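PDB 6O93: D-alanyl transferase DltD from Enterococcus faecalis, which probably takes part in adding D-alanine to lipoteichoic acid in the cell envelope of this Gram-positive bacterium. Local coordinates for residues A[26-31]-A[123-128]; A[78-83]-A[270-275]; A[264-269]-A[309-314]; A[287-292]-A[328-333]. All coordinates share one frame; numbering follows the deposited sequence.

Contact 1: residues A[26-31]-A[123-128]; sequences KGNVIK and SQLQTY
The carboxamides of Asn28 and Gln126 lie almost parallel, their planes 10° apart. Over the Asn28 amide sits a methyl of Leu125, its CD2 3.9 Å from Asn28 ND2; at the edge of the Gln126 amide is the carbonyl of Gly27, within the amide plane, where Gln126 NE2 donates to Gly27 O over 3.0 Å. Gly27 O is gripped twice: Lys31 NZ, from the first turn of helix 29-36, reaches it at 2.6 Å in the carbonyl plane. Gln126 NE2 also bonds Leu25 O. Next door, Ser123 OG donates to Lys26 O at 2.7 Å, on a lone pair of that carbonyl. Ser123 OG stands anti to the backbone N (chi1 176°), a position from which it also accepts from Gln126 N at 3.1 Å. One hydroxyl thus caps its own helix and ties down the turn opposite. Asp192 receives the N-H groups of Asn28 and Val29, while Asn28 ND2 bonds Gln129 OE1. The arrangement is that of two helix starts set against each other: Ser123 is a classic N-cap that accepts from the third residue beyond it, and the turn leading into helix 29-36 is fastened there by its carbonyls.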
# COMPACT_ATOMS: atom_id res chain seq x y z
N LYS A 26 3.80 -11.92 1.18
CA LYS A 26 5.01 -12.31 1.90
C LYS A 26 5.96 -13.16 1.06
O LYS A 26 7.11 -13.36 1.46
CB LYS A 26 4.66 -13.09 3.17
CG LYS A 26 3.80 -12.33 4.16
CD LYS A 26 3.48 -13.19 5.37
CE LYS A 26 2.20 -12.74 6.05
NZ LYS A 26 2.04 -13.33 7.41
N GLY A 27 5.50 -13.69 -0.08
CA GLY A 27 6.31 -14.54 -0.92
C GLY A 27 7.04 -13.75 -2.00
O GLY A 27 7.05 -12.52 -2.02
N ASN A 28 7.64 -14.50 -2.92
CA ASN A 28 8.38 -13.91 -4.04
C ASN A 28 7.93 -14.44 -5.39
O ASN A 28 7.78 -13.66 -6.33
CB ASN A 28 9.89 -14.16 -3.87
CG ASN A 28 10.56 -13.12 -3.00
OD1 ASN A 28 10.02 -12.03 -2.78
ND2 ASN A 28 11.75 -13.44 -2.50
N VAL A 29 7.71 -15.75 -5.52
CA VAL A 29 7.52 -16.37 -6.84
C VAL A 29 6.41 -15.66 -7.60
O VAL A 29 6.61 -15.16 -8.71
CB VAL A 29 7.22 -17.87 -6.69
CG1 VAL A 29 6.88 -18.47 -8.05
CG2 VAL A 29 8.40 -18.59 -6.07
N ILE A 30 5.21 -15.61 -7.02
CA ILE A 30 4.04 -15.17 -7.77
C ILE A 30 4.09 -13.66 -8.02
O ILE A 30 3.94 -13.21 -9.16
CB ILE A 30 2.75 -15.58 -7.05
CG1 ILE A 30 2.59 -17.11 -7.11
CG2 ILE A 30 1.54 -14.89 -7.67
CD1 ILE A 30 1.48 -17.65 -6.23
N LYS A 31 4.28 -12.87 -6.97
CA LYS A 31 4.22 -11.42 -7.14
C LYS A 31 5.36 -10.92 -8.01
O LYS A 31 5.17 -10.02 -8.84
CB LYS A 31 4.23 -10.72 -5.78
CG LYS A 31 5.60 -10.47 -5.18
CD LYS A 31 5.49 -9.95 -3.76
CE LYS A 31 6.82 -9.41 -3.25
NZ LYS A 31 7.91 -10.41 -3.33
N SER A 123 7.73 -10.79 6.65
CA SER A 123 8.19 -11.83 5.73
C SER A 123 9.63 -12.18 6.08
O SER A 123 10.55 -11.40 5.81
CB SER A 123 8.08 -11.37 4.28
OG SER A 123 8.62 -12.34 3.40
N GLN A 124 9.83 -13.36 6.67
CA GLN A 124 11.19 -13.82 6.94
C GLN A 124 11.93 -14.10 5.64
O GLN A 124 13.14 -13.83 5.54
CB GLN A 124 11.16 -15.06 7.82
CG GLN A 124 12.53 -15.47 8.35
CD GLN A 124 12.46 -16.67 9.28
OE1 GLN A 124 12.22 -17.80 8.85
NE2 GLN A 124 12.67 -16.43 10.56
N LEU A 125 11.23 -14.63 4.64
CA LEU A 125 11.82 -14.83 3.32
C LEU A 125 12.45 -13.55 2.80
O LEU A 125 13.65 -13.50 2.49
CB LEU A 125 10.74 -15.33 2.34
CG LEU A 125 11.13 -15.39 0.86
CD1 LEU A 125 12.25 -16.40 0.64
CD2 LEU A 125 9.92 -15.74 0.00
N GLN A 126 11.66 -12.49 2.68
CA GLN A 126 12.15 -11.25 2.09
C GLN A 126 13.22 -10.59 2.96
O GLN A 126 14.19 -10.04 2.44
CB GLN A 126 10.97 -10.29 1.86
CG GLN A 126 9.91 -10.85 0.92
CD GLN A 126 8.65 -10.01 0.88
OE1 GLN A 126 8.54 -8.98 1.55
NE2 GLN A 126 7.67 -10.44 0.09
N THR A 127 13.06 -10.66 4.28
CA THR A 127 14.05 -10.07 5.17
C THR A 127 15.38 -10.82 5.09
O THR A 127 16.45 -10.21 4.99
CB THR A 127 13.52 -10.06 6.61
OG1 THR A 127 12.28 -9.35 6.65
CG2 THR A 127 14.51 -9.40 7.55
N TYR A 128 15.33 -12.16 5.13
CA TYR A 128 16.55 -12.95 5.01
C TYR A 128 17.19 -12.78 3.64
O TYR A 128 18.42 -12.69 3.52
CB TYR A 128 16.26 -14.42 5.27
CG TYR A 128 16.20 -14.82 6.74
CD1 TYR A 128 16.04 -13.87 7.74
CD2 TYR A 128 16.33 -16.15 7.11
CE1 TYR A 128 16.00 -14.25 9.08
CE2 TYR A 128 16.29 -16.53 8.44
CZ TYR A 128 16.13 -15.58 9.42
OH TYR A 128 16.10 -15.97 10.73

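Contact 2: residues A[78-83]-A[270-275]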
# COMPACT_ATOMS: atom_id res chain seq x y z
N THR A 78 -0.76 -3.30 6.62
CA THR A 78 0.45 -3.24 5.81
C THR A 78 0.77 -1.77 5.52
O THR A 78 0.13 -1.14 4.68
CB THR A 78 0.30 -4.04 4.51
OG1 THR A 78 -0.80 -3.53 3.75
CG2 THR A 78 0.05 -5.52 4.82
N GLN A 79 1.77 -1.24 6.22
CA GLN A 79 2.18 0.15 6.05
C GLN A 79 3.54 0.21 5.34
O GLN A 79 3.97 -0.78 4.72
CB GLN A 79 2.19 0.83 7.43
CG GLN A 79 0.84 0.77 8.13
CD GLN A 79 0.73 1.72 9.32
OE1 GLN A 79 1.64 2.50 9.60
NE2 GLN A 79 -0.40 1.66 10.02
N SER A 80 4.21 1.36 5.42
CA SER A 80 5.33 1.63 4.53
C SER A 80 6.50 0.68 4.78
O SER A 80 7.17 0.25 3.84
CB SER A 80 5.79 3.08 4.69
OG SER A 80 4.82 3.97 4.16
N LEU A 81 6.76 0.35 6.05
CA LEU A 81 7.91 -0.50 6.35
C LEU A 81 7.74 -1.88 5.74
O LEU A 81 8.66 -2.42 5.11
CB LEU A 81 8.10 -0.60 7.87
CG LEU A 81 9.40 -1.25 8.34
CD1 LEU A 81 10.61 -0.47 7.85
CD2 LEU A 81 9.42 -1.35 9.85
N THR A 82 6.55 -2.47 5.90
CA THR A 82 6.25 -3.74 5.24
C THR A 82 6.41 -3.62 3.73
O THR A 82 7.02 -4.47 3.09
CB THR A 82 4.83 -4.18 5.59
OG1 THR A 82 4.74 -4.48 6.99
CG2 THR A 82 4.43 -5.41 4.78
N GLN A 83 5.86 -2.55 3.15
CA GLN A 83 5.89 -2.39 1.70
C GLN A 83 7.30 -2.16 1.19
O GLN A 83 7.63 -2.60 0.08
CB GLN A 83 4.97 -1.23 1.29
CG GLN A 83 3.50 -1.45 1.62
CD GLN A 83 2.86 -2.53 0.76
OE1 GLN A 83 3.55 -3.30 0.10
NE2 GLN A 83 1.53 -2.58 0.76
N SER A 270 5.03 11.21 13.09
CA SER A 270 5.00 9.75 13.05
C SER A 270 6.31 9.15 12.55
O SER A 270 6.95 9.71 11.65
CB SER A 270 3.86 9.27 12.14
OG SER A 270 3.83 7.86 12.08
N PRO A 271 6.74 8.01 13.11
CA PRO A 271 7.82 7.25 12.46
C PRO A 271 7.46 6.78 11.07
O PRO A 271 8.36 6.39 10.31
CB PRO A 271 8.04 6.07 13.42
CG PRO A 271 7.48 6.51 14.72
CD PRO A 271 6.34 7.41 14.39
N GLU A 272 6.18 6.79 10.71
CA GLU A 272 5.77 6.34 9.38
C GLU A 272 6.36 7.22 8.29
O GLU A 272 6.56 6.75 7.16
CB GLU A 272 4.24 6.32 9.29
CG GLU A 272 3.69 5.80 7.95
CD GLU A 272 3.91 4.32 7.75
OE1 GLU A 272 4.20 3.62 8.74
OE2 GLU A 272 3.78 3.85 6.60
N TYR A 273 6.65 8.49 8.59
CA TYR A 273 7.31 9.34 7.61
C TYR A 273 8.70 8.80 7.28
O TYR A 273 9.14 8.86 6.13
CB TYR A 273 7.41 10.78 8.13
CG TYR A 273 6.07 11.46 8.22
CD1 TYR A 273 5.42 11.91 7.07
CD2 TYR A 273 5.44 11.64 9.44
CE1 TYR A 273 4.19 12.52 7.14
CE2 TYR A 273 4.21 12.26 9.52
CZ TYR A 273 3.59 12.70 8.37
OH TYR A 273 2.36 13.31 8.44
N GLY A 274 9.39 8.25 8.28
CA GLY A 274 10.65 7.58 8.01
C GLY A 274 10.47 6.26 7.29
O GLY A 274 11.22 5.95 6.35
N ASP A 275 9.48 5.47 7.70
CA ASP A 275 9.22 4.21 7.02
C ASP A 275 8.78 4.45 5.58
O ASP A 275 9.13 3.69 4.67
CB ASP A 275 8.15 3.41 7.77
CG ASP A 275 8.59 3.02 9.16
OD1 ASP A 275 9.77 3.23 9.50
OD2 ASP A 275 7.75 2.49 9.92
O HOH W 1 5.64 1.29 8.51
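Glu272 reaches across to Ser80 and joins the starts of helices 80-90 and 272-285, two of the helices packed around the parallel five-stranded sheet of this SGNH-hydrolase-like fold. The tight part lies here. Glu272 OE2 accepts from Ser80 N at 2.8 Å and from Ser80 OG at 2.7 Å, although this oxygen is modelled too close to a neighbour and its exact place is less sure. The Glu272 chain leaves with CG anti to the backbone N and then folds back at chi2 (70°), which brings the carboxylate against the first turn of helix 80-90; the N-terminal end of that helix would be expected to favour a negative charge there. Ser80 CB also packs on the backbone of the other helix, 3.4 Å from Asp275 O. Toward Leu81 the contact is looser and mediated by a water. It accepts from Leu81 N at 2.9 Å and donates to Glu272 OE1 at 2.7 Å and to Asp275 OD2, so two carboxylates share it. Leu81 CB touches Asp275 OD2 lightly. Asp275 has stronger partners in Tyr143 and in Arg147, which pairs with its OD1. Just before helix 272-285, Ser270 OG accepts from Glu272 N at 2.9 Å and 161°, a capping bond.

Contact 3: residues A[264-269]-A[309-314]; sequences KWDYRF and QDMLQQ
Met311 lies across the loop 264-269, crossed obliquely by Tyr267 and Arg268. It leaves helix 309-324 with CG anti to the backbone N, then bends at chi2 (-86°) and again at chi3, which brings SD to the Tyr267 backbone N and CE near the Tyr267 ring. Tyr267 N makes a weak hydrogen bond to Met311 SD, 3.4 Å long but fairly straight at 162°. The sulfur is also 5.0 Å from the Tyr267 ring centroid, 48° off its normal, an oblique Met-aromatic contact. Leu312 runs alongside Tyr267, pointing the same way, and its CD2 meets the ring at the edge, 3.9 Å from CD2 of Tyr267. Arg268 and Gln314 also lie side by side, Arg268 CD 3.9 Å from Gln314 CB, and a water links Arg268 NH1 to Gln314 OE1. Within the loop, Arg268 grips Asp266 side-on through NE and NH2, and its backbone N reaches Asp266 OD1, an Asx turn. The loop leads into helix 272-285; Tyr267 O bonds Tyr273 OH and Arg268 O bonds Lys318 NZ of helix 309-324. The loop thus brings its own salt bridge and gives the helix chiefly apolar and sulfur contacts, with a water at the margin.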
# COMPACT_ATOMS: atom_id res chain seq x y z
N LYS A 264 -8.99 14.86 18.92
CA LYS A 264 -7.59 14.99 19.29
C LYS A 264 -6.66 14.16 18.40
O LYS A 264 -5.44 14.23 18.58
CB LYS A 264 -7.40 14.58 20.75
CG LYS A 264 -8.12 15.49 21.74
CD LYS A 264 -7.93 15.01 23.17
CE LYS A 264 -8.62 15.94 24.17
NZ LYS A 264 -8.01 17.30 24.20
N TRP A 265 -7.19 13.40 17.46
CA TRP A 265 -6.35 12.58 16.60
C TRP A 265 -5.48 13.47 15.72
O TRP A 265 -5.91 14.52 15.24
CB TRP A 265 -7.19 11.64 15.75
CG TRP A 265 -7.79 10.51 16.52
CD1 TRP A 265 -7.87 10.39 17.88
CD2 TRP A 265 -8.40 9.33 15.98
NE1 TRP A 265 -8.48 9.21 18.22
CE2 TRP A 265 -8.82 8.54 17.07
CE3 TRP A 265 -8.63 8.86 14.68
CZ2 TRP A 265 -9.45 7.31 16.90
CZ3 TRP A 265 -9.26 7.64 14.52
CH2 TRP A 265 -9.66 6.88 15.62
N ASP A 266 -4.24 13.02 15.49
CA ASP A 266 -3.24 13.83 14.82
C ASP A 266 -2.29 12.91 14.08
O ASP A 266 -1.71 12.00 14.67
CB ASP A 266 -2.48 14.69 15.85
CG ASP A 266 -1.63 15.76 15.21
OD1 ASP A 266 -1.47 15.74 13.97
OD2 ASP A 266 -1.13 16.63 15.95
N TYR A 267 -2.14 13.15 12.77
CA TYR A 267 -1.27 12.34 11.92
C TYR A 267 -0.06 13.10 11.42
O TYR A 267 0.61 12.64 10.49
CB TYR A 267 -2.06 11.80 10.72
CG TYR A 267 -3.29 10.98 11.06
CD1 TYR A 267 -3.29 10.08 12.11
CD2 TYR A 267 -4.45 11.12 10.31
CE1 TYR A 267 -4.41 9.33 12.41
CE2 TYR A 267 -5.58 10.37 10.60
CZ TYR A 267 -5.56 9.48 11.64
OH TYR A 267 -6.69 8.75 11.92
N ARG A 268 0.25 14.26 12.00
CA ARG A 268 1.34 15.09 11.50
C ARG A 268 2.71 14.60 11.95
O ARG A 268 3.71 14.92 11.29
CB ARG A 268 1.15 16.54 11.96
CG ARG A 268 -0.08 17.22 11.38
CD ARG A 268 -0.28 18.59 12.00
NE ARG A 268 -0.50 18.50 13.44
CZ ARG A 268 -0.42 19.53 14.28
NH1 ARG A 268 -0.13 20.74 13.83
NH2 ARG A 268 -0.64 19.33 15.57
N PHE A 269 2.79 13.82 13.03
CA PHE A 269 4.06 13.38 13.59
C PHE A 269 4.05 11.87 13.71
O PHE A 269 3.16 11.30 14.35
CB PHE A 269 4.31 14.04 14.95
CG PHE A 269 3.95 15.49 14.99
CD1 PHE A 269 4.76 16.44 14.38
CD2 PHE A 269 2.80 15.92 15.63
CE1 PHE A 269 4.43 17.78 14.41
CE2 PHE A 269 2.46 17.26 15.66
CZ PHE A 269 3.28 18.19 15.05
N GLN A 309 -10.22 18.14 9.42
CA GLN A 309 -9.85 18.18 8.00
C GLN A 309 -8.69 19.12 7.76
O GLN A 309 -7.90 18.91 6.83
CB GLN A 309 -11.06 18.60 7.17
CG GLN A 309 -12.17 17.55 7.11
CD GLN A 309 -11.82 16.38 6.22
OE1 GLN A 309 -10.83 16.41 5.48
NE2 GLN A 309 -12.64 15.33 6.27
N ASP A 310 -8.56 20.17 8.58
CA ASP A 310 -7.39 21.04 8.48
C ASP A 310 -6.11 20.27 8.79
O ASP A 310 -5.09 20.45 8.11
CB ASP A 310 -7.54 22.23 9.44
CG ASP A 310 -8.81 23.03 9.18
OD1 ASP A 310 -9.21 23.15 8.01
OD2 ASP A 310 -9.40 23.53 10.16
N MET A 311 -6.15 19.41 9.80
CA MET A 311 -5.00 18.57 10.12
C MET A 311 -4.67 17.63 8.96
O MET A 311 -3.50 17.41 8.64
CB MET A 311 -5.27 17.78 11.40
CG MET A 311 -4.15 16.83 11.82
SD MET A 311 -4.25 15.21 11.04
CE MET A 311 -5.77 14.56 11.74
N LEU A 312 -5.70 17.06 8.33
CA LEU A 312 -5.46 16.18 7.19
C LEU A 312 -4.78 16.92 6.05
O LEU A 312 -3.97 16.34 5.32
CB LEU A 312 -6.77 15.55 6.72
CG LEU A 312 -7.39 14.51 7.65
CD1 LEU A 312 -8.75 14.07 7.12
CD2 LEU A 312 -6.47 13.30 7.81
N GLN A 313 -5.09 18.21 5.87
CA GLN A 313 -4.41 18.99 4.84
C GLN A 313 -2.97 19.27 5.22
O GLN A 313 -2.10 19.34 4.35
CB GLN A 313 -5.16 20.31 4.59
CG GLN A 313 -6.47 20.13 3.85
CD GLN A 313 -6.29 19.39 2.53
OE1 GLN A 313 -5.43 19.74 1.72
NE2 GLN A 313 -7.08 18.35 2.33
N GLN A 314 -2.69 19.43 6.52
CA GLN A 314 -1.30 19.55 6.96
C GLN A 314 -0.53 18.27 6.66
O GLN A 314 0.64 18.32 6.25
CB GLN A 314 -1.26 19.87 8.45
CG GLN A 314 -1.83 21.23 8.81
CD GLN A 314 -0.98 22.38 8.29
OE1 GLN A 314 0.19 22.50 8.63
NE2 GLN A 314 -1.58 23.22 7.45
O HOH W 2 0.72 21.95 11.52

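Contact 4: residues A[287-292]-A[328-333]; sequences NVDVLF and FTNIAD
Phe292 pairs with Ile331 where strand 331-333 runs nearly parallel to strand 289-294 at the border of the five-stranded sheet; the chain passes through helix 309-324 between them, a beta-alpha-beta crossover. The backbone bonds come first. Phe292 N donates to Asn330 O at 3.0 Å and 176°, and Ala332 N meets Phe292 O almost head-on at 2.7 Å. The single residue Phe292 thus bonds the residues before and after its bridge partner, the rule for parallel strands, and longer C-H to O contacts from Leu291 CA and Ile331 CA run alongside. Before the pairing sets in, polar contacts link the two segments. A water donates to Val290 O at 2.7 Å and accepts from Asn330 N at 3.1 Å. Asn330 ND2 adds a weak bond to Val290 O at 3.4 Å. Aromatic and apolar contacts make up the rest. Phe292 holds CG anti to its carbonyl carbon (chi1 -64°), bringing the ring back along the strand toward Phe328, and its edge is directed at the Phe328 face in an offset edge-to-face pair, centroids 5.4 Å apart and planes at 87°. Val290 CG1 lies over one face of Phe292, toward its rim, and Leu323 of helix 309-324 touches both phenylalanines. On the other side of the sheet, Leu291 packs against Val362 and Phe365 of helix 352-367, its CD1 4.2 Å from Ala332 CB. Strong, straight bonds are thus confined to the Phe292 pairing; upstream, water and Asn330 take over while the buried rings pack edge to face.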
# COMPACT_ATOMS: atom_id res chain seq x y z
N ASN A 287 14.53 2.76 -10.23
CA ASN A 287 14.02 3.62 -11.30
C ASN A 287 12.55 3.33 -11.59
O ASN A 287 12.13 3.23 -12.74
CB ASN A 287 14.87 3.46 -12.57
CG ASN A 287 14.55 4.51 -13.62
OD1 ASN A 287 14.09 4.19 -14.72
ND2 ASN A 287 14.79 5.77 -13.29
N VAL A 288 11.76 3.20 -10.53
CA VAL A 288 10.34 2.90 -10.64
C VAL A 288 9.57 4.21 -10.76
O VAL A 288 9.72 5.10 -9.91
CB VAL A 288 9.85 2.08 -9.44
CG1 VAL A 288 8.39 1.66 -9.64
CG2 VAL A 288 10.74 0.86 -9.22
N ASP A 289 8.75 4.32 -11.80
CA ASP A 289 7.85 5.45 -11.97
C ASP A 289 6.57 5.16 -11.19
O ASP A 289 5.95 4.11 -11.38
CB ASP A 289 7.55 5.67 -13.45
CG ASP A 289 6.95 7.03 -13.74
OD1 ASP A 289 6.88 7.87 -12.82
OD2 ASP A 289 6.55 7.26 -14.90
N VAL A 290 6.19 6.08 -10.30
CA VAL A 290 5.16 5.80 -9.30
C VAL A 290 4.12 6.91 -9.30
O VAL A 290 4.46 8.09 -9.32
CB VAL A 290 5.78 5.64 -7.90
CG1 VAL A 290 4.71 5.24 -6.89
CG2 VAL A 290 6.91 4.63 -7.93
N LEU A 291 2.85 6.51 -9.25
CA LEU A 291 1.75 7.42 -8.99
C LEU A 291 1.30 7.25 -7.54
O LEU A 291 0.89 6.15 -7.15
CB LEU A 291 0.59 7.16 -9.95
CG LEU A 291 -0.71 7.93 -9.65
CD1 LEU A 291 -0.49 9.43 -9.76
CD2 LEU A 291 -1.81 7.47 -10.59
N PHE A 292 1.38 8.32 -6.76
CA PHE A 292 0.97 8.31 -5.37
C PHE A 292 -0.44 8.87 -5.24
O PHE A 292 -0.78 9.89 -5.86
CB PHE A 292 1.94 9.12 -4.51
CG PHE A 292 3.33 8.55 -4.47
CD1 PHE A 292 4.26 8.90 -5.43
CD2 PHE A 292 3.69 7.65 -3.48
CE1 PHE A 292 5.54 8.36 -5.40
CE2 PHE A 292 4.97 7.12 -3.45
CZ PHE A 292 5.89 7.47 -4.41
N PHE A 328 9.49 12.92 -6.93
CA PHE A 328 8.23 12.19 -7.13
C PHE A 328 7.15 13.23 -7.42
O PHE A 328 6.65 13.89 -6.51
CB PHE A 328 7.89 11.35 -5.91
CG PHE A 328 8.90 10.28 -5.61
CD1 PHE A 328 8.85 9.06 -6.26
CD2 PHE A 328 9.89 10.49 -4.67
CE1 PHE A 328 9.77 8.07 -5.98
CE2 PHE A 328 10.82 9.50 -4.38
CZ PHE A 328 10.76 8.29 -5.04
N THR A 329 6.80 13.37 -8.70
CA THR A 329 5.90 14.43 -9.15
C THR A 329 4.54 13.91 -9.62
O THR A 329 3.69 14.72 -10.00
CB THR A 329 6.55 15.24 -10.28
OG1 THR A 329 6.78 14.39 -11.41
CG2 THR A 329 7.88 15.82 -9.82
N ASN A 330 4.32 12.60 -9.61
CA ASN A 330 3.03 12.03 -9.98
C ASN A 330 2.24 11.80 -8.70
O ASN A 330 2.42 10.78 -8.02
CB ASN A 330 3.21 10.73 -10.76
CG ASN A 330 4.09 10.89 -11.98
OD1 ASN A 330 3.91 11.82 -12.77
ND2 ASN A 330 5.05 9.99 -12.13
N ILE A 331 1.35 12.74 -8.37
CA ILE A 331 0.59 12.70 -7.12
C ILE A 331 -0.86 13.01 -7.43
O ILE A 331 -1.18 14.10 -7.93
CB ILE A 331 1.14 13.68 -6.08
CG1 ILE A 331 2.64 13.45 -5.85
CG2 ILE A 331 0.38 13.55 -4.76
CD1 ILE A 331 3.28 14.45 -4.91
N ALA A 332 -1.75 12.07 -7.12
CA ALA A 332 -3.19 12.28 -7.21
C ALA A 332 -3.70 12.55 -5.80
O ALA A 332 -4.01 11.63 -5.04
CB ALA A 332 -3.89 11.08 -7.84
N ASP A 333 -3.78 13.83 -5.44
CA ASP A 333 -4.17 14.24 -4.09
C ASP A 333 -5.67 14.49 -4.07
O ASP A 333 -6.14 15.54 -4.52
CB ASP A 333 -3.39 15.49 -3.67
CG ASP A 333 -3.73 15.94 -2.26
OD1 ASP A 333 -4.46 15.21 -1.56
OD2 ASP A 333 -3.28 17.04 -1.86
O HOH W 3 5.99 10.24 -8.62

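Contacts 1, 2 and 4 are buried, whereas contact 3 sits toward the surface, its centre about 20 Å from the centre of the chain, and is only partly covered. Contacts 1 and 2 both join helix starts, and helix 80-90, whose beginning forms part of contact 2, also touches Gln126 and Lys31 of contact 1. Contact 1 relies on backbone carbonyls held by a hydroxyl, an amide and an amine, contact 2 on carboxylates and a water. Contact 4 alone is sheet pairing. Contacts 2 and 3 meet directly through Tyr273 OH and Tyr267 O, 2.8 Å apart. Helix 309-324 begins in contact 3 and leads to strand 331-333 of contact 4; helix 272-285 of contact 2 precedes strand 289-294.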